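Local coordinates for protein InvG (Salmonella enterica subsp. enterica serovar Typhimurium, PDB 4G08) that forms a ring-shaped outer-membrane multimer with an apparent central pore, as the secretin of the SPI-1 type III secretion system that injects effectors into host cells, at residues Y74-G77 with Q78-Y81; M139-N142 with A143-M147. All coordinates share one frame; numbering follows the deposited sequence. Where two conformers were deposited one is given.

Interaction 1 of 2, residues Y74-G77 with Q78-Y81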
# COMPACT_ATOMS: atom_id res chain seq x y z
N TYR A 74 -3.30 -0.25 -0.69
CA TYR A 74 -2.97 -0.37 0.71
C TYR A 74 -4.26 -0.28 1.52
O TYR A 74 -5.12 0.54 1.24
CB TYR A 74 -2.02 0.77 1.11
CG TYR A 74 -1.53 0.68 2.53
CD1 TYR A 74 -0.85 -0.44 2.98
CD2 TYR A 74 -1.80 1.68 3.44
CE1 TYR A 74 -0.39 -0.52 4.27
CE2 TYR A 74 -1.37 1.60 4.74
CZ TYR A 74 -0.70 0.48 5.16
OH TYR A 74 -0.35 0.35 6.49
N PHE A 75 -4.41 -1.17 2.49
CA PHE A 75 -5.47 -1.07 3.49
C PHE A 75 -4.83 -0.66 4.80
O PHE A 75 -3.92 -1.35 5.28
CB PHE A 75 -6.16 -2.42 3.65
CG PHE A 75 -7.13 -2.48 4.79
CD1 PHE A 75 -8.23 -1.65 4.81
CD2 PHE A 75 -7.00 -3.44 5.77
CE1 PHE A 75 -9.14 -1.73 5.85
CE2 PHE A 75 -7.90 -3.52 6.81
CZ PHE A 75 -8.97 -2.66 6.85
N ASP A 76 -5.22 0.49 5.34
CA ASP A 76 -4.54 1.02 6.52
C ASP A 76 -5.28 0.68 7.81
O ASP A 76 -4.91 1.13 8.90
CB ASP A 76 -4.33 2.53 6.41
CG ASP A 76 -5.61 3.31 6.56
OD1 ASP A 76 -6.68 2.68 6.67
OD2 ASP A 76 -5.55 4.56 6.55
N GLY A 77 -6.27 -0.19 7.67
CA GLY A 77 -7.10 -0.64 8.79
C GLY A 77 -8.43 0.08 8.86
O GLY A 77 -9.39 -0.44 9.42
N GLN A 78 -8.51 1.23 8.19
CA GLN A 78 -9.75 2.01 8.19
C GLN A 78 -10.23 2.37 6.80
O GLN A 78 -11.39 2.75 6.62
CB GLN A 78 -9.57 3.28 9.00
CG GLN A 78 -9.29 2.99 10.46
CD GLN A 78 -7.81 2.97 10.75
OE1 GLN A 78 -7.02 3.67 10.11
NE2 GLN A 78 -7.41 2.12 11.68
N ALA A 79 -9.32 2.36 5.83
CA ALA A 79 -9.66 2.74 4.47
C ALA A 79 -8.73 2.05 3.49
O ALA A 79 -7.62 1.66 3.84
CB ALA A 79 -9.56 4.25 4.30
N ILE A 80 -9.22 1.87 2.26
CA ILE A 80 -8.43 1.24 1.21
C ILE A 80 -8.01 2.29 0.19
O ILE A 80 -8.84 3.07 -0.29
CB ILE A 80 -9.23 0.13 0.49
CG1 ILE A 80 -9.57 -0.98 1.48
CG2 ILE A 80 -8.43 -0.43 -0.68
CD1 ILE A 80 -10.45 -2.07 0.90
N TYR A 81 -6.72 2.35 -0.11
CA TYR A 81 -6.18 3.32 -1.04
C TYR A 81 -5.71 2.60 -2.29
O TYR A 81 -5.01 1.66 -2.22
CB TYR A 81 -5.01 4.12 -0.43
CG TYR A 81 -5.33 4.82 0.85
CD1 TYR A 81 -5.40 4.11 2.03
CD2 TYR A 81 -5.52 6.17 0.91
CE1 TYR A 81 -5.68 4.70 3.17
CE2 TYR A 81 -5.80 6.76 2.09
CZ TYR A 81 -5.88 6.03 3.22
OH TYR A 81 -6.15 6.58 4.44
O HOH W 1 -7.43 5.74 7.77

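Interaction 2 of 2, residues M139-N142 with A143-M147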
# COMPACT_ATOMS: atom_id res chain seq x y z
N MET A 139 4.11 6.45 5.95
CA MET A 139 4.09 5.81 7.24
C MET A 139 5.44 5.19 7.56
O MET A 139 5.95 5.33 8.67
CB MET A 139 3.01 4.73 7.25
CG MET A 139 2.77 4.09 8.60
SD MET A 139 3.78 2.63 8.86
CE MET A 139 3.31 1.70 7.42
N VAL A 140 6.06 4.52 6.59
CA VAL A 140 7.29 3.81 6.89
C VAL A 140 8.40 4.80 7.23
O VAL A 140 9.14 4.62 8.19
CB VAL A 140 7.75 2.93 5.73
CG1 VAL A 140 9.16 2.43 6.00
CG2 VAL A 140 6.81 1.76 5.55
N VAL A 141 8.46 5.87 6.47
CA VAL A 141 9.42 6.93 6.71
C VAL A 141 9.20 7.58 8.07
O VAL A 141 10.16 7.79 8.81
CB VAL A 141 9.30 7.99 5.62
CG1 VAL A 141 10.11 9.22 5.99
CG2 VAL A 141 9.76 7.41 4.30
N ASN A 142 7.96 7.94 8.39
CA ASN A 142 7.71 8.50 9.71
C ASN A 142 8.11 7.52 10.79
O ASN A 142 8.68 7.93 11.80
CB ASN A 142 6.27 8.93 9.90
CG ASN A 142 6.01 9.50 11.29
OD1 ASN A 142 6.65 10.47 11.70
ND2 ASN A 142 5.19 8.80 12.07
N ALA A 143 7.74 6.25 10.64
CA ALA A 143 8.03 5.30 11.70
C ALA A 143 9.54 5.17 11.90
O ALA A 143 10.02 5.14 13.03
CB ALA A 143 7.43 3.95 11.38
N ALA A 144 10.28 5.12 10.80
CA ALA A 144 11.73 4.99 10.91
C ALA A 144 12.33 6.23 11.55
O ALA A 144 13.26 6.13 12.35
CB ALA A 144 12.34 4.75 9.54
N THR A 145 11.79 7.40 11.22
CA THR A 145 12.33 8.64 11.77
C THR A 145 12.08 8.75 13.27
O THR A 145 12.99 9.07 14.03
CB THR A 145 11.75 9.87 11.06
OG1 THR A 145 11.97 9.74 9.64
CG2 THR A 145 12.43 11.12 11.56
N MET A 146 10.87 8.40 13.70
CA MET A 146 10.55 8.39 15.11
C MET A 146 11.42 7.38 15.84
O MET A 146 11.98 7.69 16.89
CB MET A 146 9.07 8.07 15.33
CG MET A 146 8.12 9.20 14.97
SD MET A 146 8.59 10.84 15.55
CE MET A 146 9.24 10.50 17.19
N MET A 147 11.50 6.16 15.32
CA MET A 147 12.24 5.12 16.01
C MET A 147 13.74 5.40 16.08
O MET A 147 14.39 5.04 17.07
CB MET A 147 12.00 3.76 15.37
CG MET A 147 12.51 2.64 16.26
SD MET A 147 11.93 0.99 15.83
CE MET A 147 10.21 1.14 16.28

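Interaction 1 of 2, residues Y74-G77 with Q78-Y81
The Tyr81 ring presents its edge to the opposite arm of a β hairpin, with Tyr74 O and Asp76 CG lying close to the ring plane. The Phe75 ring, on the other side of the sheet, has Gly77 N over the centre of one face, 3.5 Å above the plane, and meets Ile80 CG1 obliquely through its CD1. Strands 71-75 and 80-84 of the N0 domain form this hairpin, joined by the loop 76-79. Tyr74 and Tyr81 form an antiparallel hydrogen-bonded pair, with Tyr81 N to Tyr74 O at 2.8 Å; Phe75 and Ile80 are the non-hydrogen-bonded pair. The bond from Asp76 N to Ala79 O, 3.1 Å long, continues the pairing one step beyond the strands.

Asp76 organises the turn. Its chi1 of 72° places CG between the backbone N and the carbonyl carbon, folding the carboxylate back over the loop in an Asx turn. Tyr81 OH donates to Asp76 OD2, 3.0 Å away, from above the carboxylate plane, which stands 75° from the ring, and a water links OD2 to Gln78 OE1. Asp76 OD1 accepts two amides, each at 2.8 Å: Gln78 N nearly along the C-O axis, and Ala79 N on the syn side, across the carboxylate plane from it.

Interaction 2 of 2, residues M139-N142 with A143-M147
Met139 O receives Ala143 N at 2.8 Å, the first of four i to i+4 backbone bonds that join 139-142 to 143-146 within helix 134-150. Ala143 CB sits 3.4 Å from the same carbonyl oxygen, Met139 O.

One residue further, Val140 O takes the amide N of Ala144 at 2.9 Å, and Ala144 CB rests beside that oxygen. Both alanine methyls touch Phe103 of helix 100-109, and Ala144 also reaches Val93 of strand 89-94, so these small side chains lie where the helix meets its neighbours.

At Val141 the pattern gains a second donor, from Thr145. The valine carbonyl oxygen accepts the amide of Thr145 and also the threonine hydroxyl, with Thr145 OG1 2.8 Å from Val141 O. OG1 lies above the carbonyl plane, 36° out of it, and the amide comes from the opposite face, so the oxygen is held by two bonds from one residue. A chi1 of -54° sets OG1 beside the threonine N and turns it back along the helix; the bond ties down the hydroxyl of an otherwise exposed side chain. Val141 and Thr145 run side by side, with Val141 CG1 4.1 Å from Thr145 OG1.

Asn142 O, finally, bonds Met146 N at 2.9 Å. The two side chains point the same way on the exposed flank, but each has an alternative conformer, so their mutual contact is only tentative.

A regular amphipathic helix results, with Val140 and Ala144 buried, and Asn142, Thr145 and Met146 on the exposed flank. Following the order strand, helix, two strands, helix, it is the closing helix of a βαββα unit, consistent with the KH-like ring-building fold of secretin N1 domains.

Overall arrangement
Interaction 1 lies nearer the middle of the chain, its centre about 8 Å from the chain centre, whereas the centre of interaction 2 lies about 16 Å away; both combine buried and exposed residues. The hairpin belongs to the N0 domain and the helix to the following short domain, so the two hold different elements, yet they meet at the domain boundary: Tyr74 OH packs 4.0 Å from Met139 CE, while that hydroxyl hydrogen-bonds Leu112 O. Both rely on backbone bonds, between strands in 74-81 and from i+4 to i in 139-147. To these the turn adds a side-chain carboxylate as acceptor, and the helix a single threonine hydroxyl as donor.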